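Local coordinates for protein DMATS type aromatic prenyltransferase (Micromonospora olivasterospora, PDB 6ZRY) that probably transfers a dimethylallyl group to C6 of the indole of tryptophan, which it binds inside an ABBA-type barrel of the aromatic prenyltransferases, at residues Ser282-Thr285 against Glu289-Asp292; Asp223-Ala228 against Glu238-Cys243; Ala94-Leu99 against Ser115-Phe120; Pro25-Asn30 against Ala103-Leu108. All blocks are in the same frame, centred on the assembly; numbering follows the deposited sequence. Where two conformers were deposited one is given.

In the fold
From the N terminus, the chain first passes through 25-30, whose partner 103-108 comes only after 72 further residues, so interaction 4 closes the longest loop, bringing helix 26-36 to the end of helix 88-106. Interaction 3 opens inside that loop at 94-99, on the same helix 88-106, and closes beyond it at 115-120, so the two cross; their centres lie about 18 Å apart. Interactions 2 and 1 follow in series as local closures, a hairpin of helices after strand 209-220 and a turn entering helix 287-300. Both sit across the chain's centre from the first pair, so the contacts tie helices, and in interaction 1 a loop and its helix, on opposite sides of that centre.

Interaction 1 of 4, residues Ser282-Thr285 against Glu289-Asp292; sequences SYVT and EARD
Glu-289, in the first turn of helix 287-300, reaches back to the loop that leads into its own helix and packs against Val-284 and Thr-285. Its CB lies 4.2 Å from Val-284 CB, with Thr-285 OG1 at a similar distance. From there the chain runs out extended: CG is anti to the backbone N (chi1 -172°), which sends the side chain off the helix toward the loop, and CG itself brushes Val-284 CG1. CD brings the carboxylate up to the Thr-285 backbone, and the tip divides its work between two partners. OE1 accepts the Thr-285 amide, N to OE1 3.0 Å, in a fairly straight bond (162° at the hydrogen) that meets the oxygen almost end-on. The same OE1 also comes within 3.3 Å of Val-284 CA. OE2 is in a salt bridge with Arg-293, one turn further along the helix. Arg-293 also binds the carbonyl O of Tyr-283, so loop and helix are stitched through charged as well as neutral groups. Next to the carboxylate, the contact between Val-284 and Ala-290 is apolar. Both methyls of Val-284 meet Ala-290, CG1 lying 3.9 Å from Ala-290 CA, while CG2 and CG1 both sit about 4.1 Å from Ala-290 CB. A carboxylate placed this early in a helix would probably also be favoured by the helix dipole. On the sheet side, Ala-290 rests on Ile-327 of strand 327-333; Val-284 touches Val-324, while Arg-291 points to helix 305-315, where it pairs with Asp-309.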
loop_
_atom_site.group_PDB
_atom_site.type_symbol
_atom_site.label_atom_id
_atom_site.label_comp_id
_atom_site.label_asym_id
_atom_site.label_seq_id
_atom_site.Cartn_x
_atom_site.Cartn_y
_atom_site.Cartn_z
ATOM N N SER A 282 10.728 9.389 -6.456
ATOM C CA SER A 282 11.973 8.997 -7.183
ATOM C C SER A 282 12.159 9.861 -8.450
ATOM O O SER A 282 13.243 9.820 -9.018
ATOM C CB SER A 282 11.932 7.529 -7.505
ATOM O OG SER A 282 13.156 7.060 -8.030
ATOM N N TYR A 283 11.151 10.626 -8.864
ATOM C CA TYR A 283 11.100 11.272 -10.202
ATOM C C TYR A 283 10.856 12.772 -10.091
ATOM O O TYR A 283 10.498 13.368 -11.100
ATOM C CB TYR A 283 10.065 10.525 -11.051
ATOM C CG TYR A 283 10.453 9.080 -11.238
ATOM C CD1 TYR A 283 11.465 8.729 -12.113
ATOM C CD2 TYR A 283 9.895 8.071 -10.452
ATOM C CE1 TYR A 283 11.861 7.413 -12.282
ATOM C CE2 TYR A 283 10.287 6.747 -10.598
ATOM C CZ TYR A 283 11.279 6.413 -11.510
ATOM O OH TYR A 283 11.682 5.110 -11.651
ATOM N N VAL A 284 11.092 13.352 -8.924
ATOM C CA VAL A 284 10.900 14.805 -8.675
ATOM C C VAL A 284 12.135 15.362 -7.954
ATOM O O VAL A 284 12.906 14.567 -7.399
ATOM C CB VAL A 284 9.632 15.067 -7.850
ATOM C CG1 VAL A 284 8.362 14.681 -8.593
ATOM C CG2 VAL A 284 9.705 14.370 -6.486
ATOM N N THR A 285 12.262 16.688 -7.928
ATOM C CA THR A 285 13.306 17.402 -7.159
ATOM C C THR A 285 12.902 17.454 -5.688
ATOM O O THR A 285 13.799 17.419 -4.832
ATOM C CB THR A 285 13.566 18.785 -7.753
ATOM O OG1 THR A 285 12.336 19.504 -7.877
ATOM C CG2 THR A 285 14.239 18.668 -9.096
ATOM N N GLU A 289 7.289 19.999 -6.241
ATOM C CA GLU A 289 7.112 19.453 -7.608
ATOM C C GLU A 289 6.151 18.259 -7.569
ATOM O O GLU A 289 5.238 18.172 -8.459
ATOM C CB GLU A 289 8.423 19.055 -8.246
ATOM C CG GLU A 289 8.211 18.700 -9.709
ATOM C CD GLU A 289 9.434 18.310 -10.497
ATOM O OE1 GLU A 289 10.391 17.848 -9.895
ATOM O OE2 GLU A 289 9.407 18.507 -11.751
ATOM N N ALA A 290 6.300 17.351 -6.601
ATOM C CA ALA A 290 5.396 16.191 -6.531
ATOM C C ALA A 290 3.970 16.708 -6.309
ATOM O O ALA A 290 3.065 16.201 -6.930
ATOM C CB ALA A 290 5.793 15.192 -5.413
ATOM N N ARG A 291 3.788 17.674 -5.420
ATOM C CA ARG A 291 2.414 18.164 -5.094
ATOM C C ARG A 291 1.806 18.745 -6.384
ATOM O O ARG A 291 0.638 18.513 -6.637
ATOM C CB ARG A 291 2.428 19.181 -3.946
ATOM C CG ARG A 291 1.065 19.830 -3.720
ATOM C CD ARG A 291 0.876 21.085 -4.562
ATOM N NE ARG A 291 -0.483 21.588 -4.529
ATOM C CZ ARG A 291 -1.030 22.386 -5.451
ATOM N NH1 ARG A 291 -0.344 22.761 -6.514
ATOM N NH2 ARG A 291 -2.283 22.785 -5.311
ATOM N N ASP A 292 2.603 19.487 -7.137
ATOM C CA ASP A 292 2.155 20.151 -8.397
ATOM C C ASP A 292 1.716 19.101 -9.414
ATOM O O ASP A 292 0.700 19.340 -10.065
ATOM C CB ASP A 292 3.216 21.122 -8.903
ATOM C CG ASP A 292 3.369 22.346 -7.998
ATOM O OD1 ASP A 292 2.448 22.596 -7.136
ATOM O OD2 ASP A 292 4.368 23.038 -8.137
#

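Interaction 2 of 4, residues Asp223-Ala228 against Glu238-Cys243; sequences DVTRAA and EIEEFC
Two neighbouring helices of the outer layer of the barrel, 221-228 and 236-247, form a roughly antiparallel pair in which Thr-225 and Ala-228 meet Ile-239 and Glu-240. The axes of the two short helical segments pass 10.1 Å apart, their directions 142° from parallel. Thr-225 carries most of the contact through its methyl. CG2 presses on Ile-239 CG2 at 3.4 Å, tighter than a usual van der Waals contact, and lies 3.7 Å from Glu-240 CG, with the threonine and glutamate side chains crossing at about a right angle. The other branch of Ile-239 reaches Ala-228, CD1 stopping 3.7 Å from Ala-228 CB. With Thr-225 chi1 at 53°, OG1 sits between the backbone N and the carbonyl carbon, close enough to hydrogen-bond Val-221 O and Trp-222 O a turn back. Glu-240 OE2 passes it at 3.5 Å. On the sheet side, Ala-228 and Ile-239 both touch Tyr-274 of strand 273-278, so the seam is laid directly on the sheet. No hydrogen bond crosses between the two segments: the threonine hydroxyl bonds back to carbonyls of its own helix, and methyls and the Glu-240 CG methylene, in close contact and mostly buried, join the two.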
loop_
_atom_site.group_PDB
_atom_site.type_symbol
_atom_site.label_atom_id
_atom_site.label_comp_id
_atom_site.label_asym_id
_atom_site.label_seq_id
_atom_site.Cartn_x
_atom_site.Cartn_y
_atom_site.Cartn_z
ATOM N N ASP A 223 5.701 -1.808 -21.450
ATOM C CA ASP A 223 5.634 -3.181 -20.885
ATOM C C ASP A 223 4.659 -3.234 -19.701
ATOM O O ASP A 223 3.955 -4.197 -19.587
ATOM C CB ASP A 223 7.018 -3.683 -20.492
ATOM C CG ASP A 223 7.939 -3.926 -21.674
ATOM O OD1 ASP A 223 7.475 -4.531 -22.677
ATOM O OD2 ASP A 223 9.149 -3.532 -21.582
ATOM N N VAL A 224 4.646 -2.214 -18.833
ATOM C CA VAL A 224 3.739 -2.189 -17.683
ATOM C C VAL A 224 2.284 -2.088 -18.183
ATOM O O VAL A 224 1.412 -2.734 -17.593
ATOM C CB VAL A 224 4.118 -1.055 -16.719
ATOM C CG1 VAL A 224 3.120 -0.913 -15.611
ATOM C CG2 VAL A 224 5.517 -1.261 -16.165
ATOM N N THR A 225 2.010 -1.313 -19.219
ATOM C CA THR A 225 0.626 -1.186 -19.780
ATOM C C THR A 225 0.269 -2.454 -20.538
ATOM O O THR A 225 -0.908 -2.762 -20.604
ATOM C CB THR A 225 0.440 0.088 -20.614
ATOM O OG1 THR A 225 1.437 0.185 -21.625
ATOM C CG2 THR A 225 0.473 1.326 -19.745
ATOM N N ARG A 226 1.237 -3.167 -21.094
ATOM C CA ARG A 226 0.948 -4.487 -21.734
ATOM C C ARG A 226 0.516 -5.478 -20.627
ATOM O O ARG A 226 -0.465 -6.197 -20.828
ATOM C CB ARG A 226 2.148 -5.017 -22.522
ATOM C CG ARG A 226 1.908 -6.403 -23.103
ATOM C CD ARG A 226 0.610 -6.604 -23.866
ATOM N NE ARG A 226 0.503 -7.997 -24.239
ATOM C CZ ARG A 226 0.159 -8.968 -23.419
ATOM N NH1 ARG A 226 -0.194 -8.691 -22.169
ATOM N NH2 ARG A 226 0.178 -10.234 -23.837
ATOM N N ALA A 227 1.181 -5.467 -19.484
ATOM C CA ALA A 227 0.768 -6.277 -18.319
ATOM C C ALA A 227 -0.649 -5.854 -17.913
ATOM O O ALA A 227 -1.523 -6.717 -17.749
ATOM C CB ALA A 227 1.756 -6.142 -17.212
ATOM N N ALA A 228 -0.921 -4.558 -17.872
ATOM C CA ALA A 228 -2.240 -4.060 -17.425
ATOM C C ALA A 228 -3.350 -4.492 -18.388
ATOM O O ALA A 228 -4.498 -4.620 -17.949
ATOM C CB ALA A 228 -2.206 -2.565 -17.266
ATOM N N GLU A 238 -4.680 5.877 -21.132
ATOM C CA GLU A 238 -4.945 6.589 -19.854
ATOM C C GLU A 238 -3.825 6.245 -18.870
ATOM O O GLU A 238 -3.394 7.160 -18.132
ATOM C CB GLU A 238 -6.316 6.197 -19.290
ATOM C CG GLU A 238 -6.658 6.857 -17.952
ATOM C CD GLU A 238 -8.059 6.526 -17.468
ATOM O OE1 GLU A 238 -8.436 6.991 -16.389
ATOM O OE2 GLU A 238 -8.755 5.758 -18.171
ATOM N N ILE A 239 -3.394 4.966 -18.810
ATOM C CA ILE A 239 -2.328 4.560 -17.847
ATOM C C ILE A 239 -1.044 5.278 -18.246
ATOM O O ILE A 239 -0.410 5.868 -17.381
ATOM C CB ILE A 239 -2.157 3.033 -17.762
ATOM C CG1 ILE A 239 -3.413 2.368 -17.216
ATOM C CG2 ILE A 239 -0.931 2.660 -16.928
ATOM C CD1 ILE A 239 -3.495 0.894 -17.516
ATOM N N GLU A 240 -0.697 5.280 -19.544
ATOM C CA GLU A 240 0.518 5.986 -20.037
ATOM C C GLU A 240 0.437 7.478 -19.742
ATOM O O GLU A 240 1.457 8.018 -19.308
ATOM C CB GLU A 240 0.731 5.744 -21.532
ATOM C CG GLU A 240 1.003 4.315 -21.815
ATOM C CD GLU A 240 1.763 4.056 -23.076
ATOM O OE1 GLU A 240 1.430 4.736 -24.115
ATOM O OE2 GLU A 240 2.684 3.182 -23.032
ATOM N N GLU A 241 -0.715 8.120 -19.965
ATOM C CA GLU A 241 -0.904 9.579 -19.687
ATOM C C GLU A 241 -0.624 9.820 -18.192
ATOM O O GLU A 241 0.065 10.800 -17.854
ATOM C CB GLU A 241 -2.315 10.044 -20.044
ATOM C CG GLU A 241 -2.521 10.208 -21.554
ATOM C CD GLU A 241 -3.951 10.376 -22.046
ATOM O OE1 GLU A 241 -4.134 10.525 -23.278
ATOM O OE2 GLU A 241 -4.868 10.346 -21.226
ATOM N N PHE A 242 -1.162 8.967 -17.339
ATOM C CA PHE A 242 -0.981 9.071 -15.878
ATOM C C PHE A 242 0.515 8.989 -15.554
ATOM O O PHE A 242 1.032 9.798 -14.753
ATOM C CB PHE A 242 -1.775 7.983 -15.174
ATOM C CG PHE A 242 -1.759 8.127 -13.695
ATOM C CD1 PHE A 242 -2.649 8.986 -13.064
ATOM C CD2 PHE A 242 -0.839 7.438 -12.935
ATOM C CE1 PHE A 242 -2.643 9.120 -11.690
ATOM C CE2 PHE A 242 -0.825 7.598 -11.554
ATOM C CZ PHE A 242 -1.736 8.426 -10.949
ATOM N N CYS A 243 1.208 8.043 -16.160
ATOM C CA CYS A 243 2.643 7.789 -15.877
ATOM C C CYS A 243 3.499 8.972 -16.363
ATOM O O CYS A 243 4.431 9.369 -15.619
ATOM C CB CYS A 243 3.093 6.462 -16.469
ATOM S SG CYS A 243 2.492 5.029 -15.544
#

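Interaction 3 of 4, residues Ala94-Leu99 against Ser115-Phe120; sequences ATRGFL and SVRDLF
Arg-96 and Arg-117 meet guanidinium to guanidinium at the rim of the fold, where helix 88-106, in the helical outer layer of the ABBA barrel, faces the short helix 117-120. Arg-96 was modelled in two conformers, and the stack, with every distance from its side chain, holds for one of them. The backbones stay far apart, 11.0 Å between the two CA atoms, and long side chains span the gap from opposite directions.

The first kind of interaction is stacking. In this conformer the Arg-96 group lies nearly flat on that of Arg-117, centres 3.7 Å apart and planes 18° from parallel, offset so that Arg-117 NH2 comes over the Arg-96 plane near its rim. Both chains leave the backbone with CG anti to N and then bend at chi3; in Arg-117 that torsion, at -68°, turns the flat end broadside to its partner.

The second is charge. Two like charges this close would normally repel, but each has its own acid: Arg-96 NE is in a salt bridge with Asp-100, one turn on along its helix, and Arg-117 NH1 with Asp-114. These carboxylates probably offset much of the repulsion and help fix how each group is rotated. The very short approach of Arg-96 NE to Arg-117 NH2 is doubtful as a measure of strain.

The third is contact with carbon. Arg-96 also touches Met-131 of strand 131-138, which places it next to the sheet. Within the pair, the stack passes from guanidinium to aliphatic chain where Arg-96 NH2 lies 3.7 Å from the Arg-117 CD methylene.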
loop_
_atom_site.group_PDB
_atom_site.type_symbol
_atom_site.label_atom_id
_atom_site.label_comp_id
_atom_site.label_asym_id
_atom_site.label_seq_id
_atom_site.Cartn_x
_atom_site.Cartn_y
_atom_site.Cartn_z
ATOM N N ALA A 94 3.321 -10.357 16.191
ATOM C CA ALA A 94 2.748 -9.121 16.775
ATOM C C ALA A 94 1.665 -8.556 15.828
ATOM O O ALA A 94 0.588 -8.131 16.308
ATOM C CB ALA A 94 3.854 -8.113 17.069
ATOM N N THR A 95 1.924 -8.536 14.517
ATOM C CA THR A 95 0.970 -7.961 13.560
ATOM C C THR A 95 -0.276 -8.847 13.519
ATOM O O THR A 95 -1.398 -8.315 13.581
ATOM C CB THR A 95 1.646 -7.724 12.204
ATOM O OG1 THR A 95 2.759 -6.848 12.397
ATOM C CG2 THR A 95 0.693 -7.148 11.203
ATOM N N ARG A 96 -0.100 -10.162 13.418
ATOM C CA ARG A 96 -1.246 -11.088 13.365
ATOM C C ARG A 96 -2.010 -11.006 14.695
ATOM O O ARG A 96 -3.248 -10.958 14.648
ATOM C CB ARG A 96 -0.797 -12.511 13.048
ATOM C CG ARG A 96 -1.951 -13.407 12.640
ATOM C CD ARG A 96 -1.598 -14.876 12.685
ATOM N NE ARG A 96 -2.775 -15.625 13.067
ATOM C CZ ARG A 96 -2.786 -16.912 13.365
ATOM N NH1 ARG A 96 -3.922 -17.496 13.693
ATOM N NH2 ARG A 96 -1.663 -17.612 13.335
ATOM N N GLY A 97 -1.289 -10.933 15.826
ATOM C CA GLY A 97 -1.883 -10.733 17.156
ATOM C C GLY A 97 -2.819 -9.536 17.177
ATOM O O GLY A 97 -3.954 -9.674 17.610
ATOM N N PHE A 98 -2.377 -8.402 16.645
ATOM C CA PHE A 98 -3.203 -7.181 16.549
ATOM C C PHE A 98 -4.450 -7.441 15.700
ATOM O O PHE A 98 -5.549 -7.094 16.112
ATOM C CB PHE A 98 -2.383 -6.024 15.978
ATOM C CG PHE A 98 -3.204 -4.850 15.576
ATOM C CD1 PHE A 98 -3.835 -4.072 16.525
ATOM C CD2 PHE A 98 -3.365 -4.522 14.232
ATOM C CE1 PHE A 98 -4.618 -3.005 16.149
ATOM C CE2 PHE A 98 -4.126 -3.428 13.871
ATOM C CZ PHE A 98 -4.750 -2.676 14.821
ATOM N N LEU A 99 -4.257 -7.965 14.488
ATOM C CA LEU A 99 -5.363 -8.210 13.553
ATOM C C LEU A 99 -6.356 -9.212 14.161
ATOM O O LEU A 99 -7.564 -8.971 14.045
ATOM C CB LEU A 99 -4.795 -8.706 12.212
ATOM C CG LEU A 99 -4.143 -7.618 11.364
ATOM C CD1 LEU A 99 -3.342 -8.219 10.233
ATOM C CD2 LEU A 99 -5.184 -6.670 10.836
ATOM N N SER A 115 -7.899 -20.160 5.601
ATOM C CA SER A 115 -7.823 -21.307 4.673
ATOM C C SER A 115 -6.479 -21.311 3.913
ATOM O O SER A 115 -6.122 -22.389 3.394
ATOM C CB SER A 115 -9.017 -21.342 3.746
ATOM O OG SER A 115 -8.827 -20.487 2.618
ATOM N N VAL A 116 -5.733 -20.192 3.870
ATOM C CA VAL A 116 -4.448 -20.119 3.094
ATOM C C VAL A 116 -3.231 -19.889 4.011
ATOM O O VAL A 116 -2.115 -19.830 3.463
ATOM C CB VAL A 116 -4.509 -19.028 2.010
ATOM C CG1 VAL A 116 -5.529 -19.375 0.924
ATOM C CG2 VAL A 116 -4.786 -17.659 2.598
ATOM N N ARG A 117 -3.439 -19.768 5.336
ATOM C CA ARG A 117 -2.397 -19.467 6.361
ATOM C C ARG A 117 -1.192 -20.412 6.222
ATOM O O ARG A 117 -0.050 -19.918 6.186
ATOM C CB ARG A 117 -3.010 -19.618 7.759
ATOM C CG ARG A 117 -2.271 -18.870 8.857
ATOM C CD ARG A 117 -3.091 -18.809 10.141
ATOM N NE ARG A 117 -4.282 -17.974 9.999
ATOM C CZ ARG A 117 -4.282 -16.644 9.946
ATOM N NH1 ARG A 117 -5.425 -16.000 9.817
ATOM N NH2 ARG A 117 -3.145 -15.954 10.026
ATOM N N ASP A 118 -1.438 -21.717 6.134
ATOM C CA ASP A 118 -0.387 -22.766 6.109
ATOM C C ASP A 118 0.498 -22.620 4.876
ATOM O O ASP A 118 1.659 -23.076 4.952
ATOM C CB ASP A 118 -0.966 -24.187 6.216
ATOM C CG ASP A 118 -1.729 -24.678 5.007
ATOM O OD1 ASP A 118 -2.814 -24.146 4.753
ATOM O OD2 ASP A 118 -1.233 -25.610 4.341
ATOM N N LEU A 119 -0.008 -22.033 3.774
ATOM C CA LEU A 119 0.799 -21.849 2.551
ATOM C C LEU A 119 1.857 -20.786 2.797
ATOM O O LEU A 119 2.943 -20.927 2.242
ATOM C CB LEU A 119 -0.101 -21.467 1.364
ATOM C CG LEU A 119 -1.156 -22.491 0.984
ATOM C CD1 LEU A 119 -2.023 -21.954 -0.138
ATOM C CD2 LEU A 119 -0.520 -23.817 0.575
ATOM N N PHE A 120 1.561 -19.767 3.611
ATOM C CA PHE A 120 2.504 -18.674 3.942
ATOM C C PHE A 120 3.309 -19.013 5.201
ATOM O O PHE A 120 4.342 -18.424 5.365
ATOM C CB PHE A 120 1.775 -17.327 4.076
ATOM C CG PHE A 120 1.127 -16.854 2.787
ATOM C CD1 PHE A 120 -0.103 -17.362 2.386
ATOM C CD2 PHE A 120 1.731 -15.883 1.993
ATOM C CE1 PHE A 120 -0.712 -16.928 1.221
ATOM C CE2 PHE A 120 1.127 -15.454 0.815
ATOM C CZ PHE A 120 -0.096 -15.971 0.430
#

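Interaction 4 of 4, residues Pro25-Asn30 against Ala103-Leu108; sequences PVEPRN and ARRAGL
Glu-27 and Arg-105 hold each other by a two-pronged salt bridge, the whole of the close contact between 25-30 and 103-108. Arg-105 offers its two terminal nitrogens end-on, one to each carboxylate oxygen. NH1 to Glu-27 OE2 is 2.8 Å and nearly straight (169°), with the oxygen in the guanidinium plane; NH2 to Glu-27 OE1 is shorter, 2.7 Å, but more bent (149°), and uses the syn lone pair. The two flat groups are not coplanar: their planes stand 41° apart, so the grip is twisted. Arg-105 runs out extended from CG to NE, whereas Glu-27 folds at chi2 to turn its carboxylate toward the arginine.

Away from the bridge the segments do not touch. The nearest CA atoms, of Glu-27 and Ala-106, are 11.7 Å apart, and Arg-105 lies exposed on the surface, its NH2 also bonded to Gln-102 OE1, a turn back. Just past the arginine the helix finishes in a Schellman motif at Gly-107, with Leu-108 N bonded to Ala-103 O. On the side of helix 26-36, Pro-28 packs on Leu-14 and Cys-18 of helix 6-21, while Ala-103 and Leu-108 rest on Leu-202, just after strand 193-201.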
loop_
_atom_site.group_PDB
_atom_site.type_symbol
_atom_site.label_atom_id
_atom_site.label_comp_id
_atom_site.label_asym_id
_atom_site.label_seq_id
_atom_site.Cartn_x
_atom_site.Cartn_y
_atom_site.Cartn_z
ATOM N N PRO A 25 -12.470 10.335 14.459
ATOM C CA PRO A 25 -11.097 9.986 14.857
ATOM C C PRO A 25 -10.890 8.985 16.007
ATOM O O PRO A 25 -9.768 8.493 16.167
ATOM C CB PRO A 25 -10.543 11.340 15.332
ATOM C CG PRO A 25 -11.756 12.024 15.939
ATOM C CD PRO A 25 -12.909 11.610 15.051
ATOM N N VAL A 26 -11.916 8.681 16.801
ATOM C CA VAL A 26 -11.699 7.917 18.065
ATOM C C VAL A 26 -11.152 6.530 17.708
ATOM O O VAL A 26 -10.004 6.195 18.113
ATOM C CB VAL A 26 -12.970 7.842 18.929
ATOM C CG1 VAL A 26 -12.707 7.069 20.216
ATOM C CG2 VAL A 26 -13.496 9.229 19.246
ATOM N N GLU A 27 -11.899 5.781 16.922
ATOM C CA GLU A 27 -11.562 4.387 16.586
ATOM C C GLU A 27 -10.274 4.374 15.744
ATOM O O GLU A 27 -9.390 3.579 16.004
ATOM C CB GLU A 27 -12.787 3.719 15.947
ATOM C CG GLU A 27 -12.567 2.290 15.528
ATOM C CD GLU A 27 -12.345 1.295 16.646
ATOM O OE1 GLU A 27 -12.092 0.121 16.329
ATOM O OE2 GLU A 27 -12.419 1.685 17.821
ATOM N N PRO A 28 -10.098 5.244 14.717
ATOM C CA PRO A 28 -8.836 5.273 13.977
ATOM C C PRO A 28 -7.602 5.487 14.861
ATOM O O PRO A 28 -6.578 4.811 14.652
ATOM C CB PRO A 28 -9.033 6.441 13.004
ATOM C CG PRO A 28 -10.527 6.372 12.728
ATOM C CD PRO A 28 -11.109 6.134 14.114
ATOM N N ARG A 29 -7.692 6.386 15.817
ATOM C CA ARG A 29 -6.542 6.692 16.705
ATOM C C ARG A 29 -6.294 5.519 17.652
ATOM O O ARG A 29 -5.116 5.242 17.943
ATOM C CB ARG A 29 -6.765 7.998 17.450
ATOM C CG ARG A 29 -6.828 9.202 16.541
ATOM C CD ARG A 29 -7.256 10.409 17.332
ATOM N NE ARG A 29 -6.199 10.799 18.246
ATOM C CZ ARG A 29 -6.289 11.788 19.125
ATOM N NH1 ARG A 29 -5.252 12.082 19.889
ATOM N NH2 ARG A 29 -7.416 12.474 19.236
ATOM N N ASN A 30 -7.351 4.840 18.085
ATOM C CA ASN A 30 -7.248 3.603 18.916
ATOM C C ASN A 30 -6.575 2.504 18.094
ATOM O O ASN A 30 -5.749 1.768 18.647
ATOM C CB ASN A 30 -8.612 3.150 19.444
ATOM C CG ASN A 30 -9.096 4.014 20.592
ATOM O OD1 ASN A 30 -8.289 4.697 21.241
ATOM N ND2 ASN A 30 -10.398 3.995 20.857
ATOM N N ALA A 103 -10.228 -8.676 14.692
ATOM C CA ALA A 103 -11.234 -9.605 14.129
ATOM C C ALA A 103 -12.203 -10.036 15.246
ATOM O O ALA A 103 -13.427 -9.992 15.046
ATOM C CB ALA A 103 -10.551 -10.782 13.486
ATOM N N ARG A 104 -11.673 -10.428 16.401
ATOM C CA ARG A 104 -12.513 -10.931 17.521
ATOM C C ARG A 104 -13.419 -9.800 17.993
ATOM O O ARG A 104 -14.606 -10.043 18.190
ATOM C CB ARG A 104 -11.642 -11.498 18.634
ATOM C CG ARG A 104 -10.975 -12.810 18.268
ATOM C CD ARG A 104 -10.305 -13.426 19.476
ATOM N NE ARG A 104 -8.999 -12.904 19.816
ATOM C CZ ARG A 104 -7.836 -13.328 19.313
ATOM N NH1 ARG A 104 -6.710 -12.803 19.744
ATOM N NH2 ARG A 104 -7.796 -14.270 18.364
ATOM N N ARG A 105 -12.871 -8.608 18.139
ATOM C CA ARG A 105 -13.587 -7.438 18.687
ATOM C C ARG A 105 -14.763 -7.056 17.767
ATOM O O ARG A 105 -15.877 -6.832 18.298
ATOM C CB ARG A 105 -12.598 -6.297 18.867
ATOM C CG ARG A 105 -13.204 -5.065 19.492
ATOM C CD ARG A 105 -12.145 -4.078 19.872
ATOM N NE ARG A 105 -12.765 -2.767 19.944
ATOM C CZ ARG A 105 -12.526 -1.736 19.126
ATOM N NH1 ARG A 105 -13.178 -0.602 19.316
ATOM N NH2 ARG A 105 -11.620 -1.809 18.169
ATOM N N ALA A 106 -14.537 -6.994 16.445
ATOM C CA ALA A 106 -15.526 -6.518 15.442
ATOM C C ALA A 106 -16.466 -7.654 15.012
ATOM O O ALA A 106 -17.363 -7.381 14.218
ATOM C CB ALA A 106 -14.808 -5.910 14.250
ATOM N N GLY A 107 -16.270 -8.875 15.523
ATOM C CA GLY A 107 -17.075 -10.056 15.171
ATOM C C GLY A 107 -16.890 -10.435 13.707
ATOM O O GLY A 107 -17.893 -10.779 13.049
ATOM N N LEU A 108 -15.657 -10.373 13.191
ATOM C CA LEU A 108 -15.377 -10.702 11.760
ATOM C C LEU A 108 -15.147 -12.202 11.623
ATOM O O LEU A 108 -14.661 -12.810 12.560
ATOM C CB LEU A 108 -14.155 -9.924 11.272
ATOM C CG LEU A 108 -14.180 -8.422 11.536
ATOM C CD1 LEU A 108 -12.994 -7.738 10.879
ATOM C CD2 LEU A 108 -15.479 -7.802 11.058
#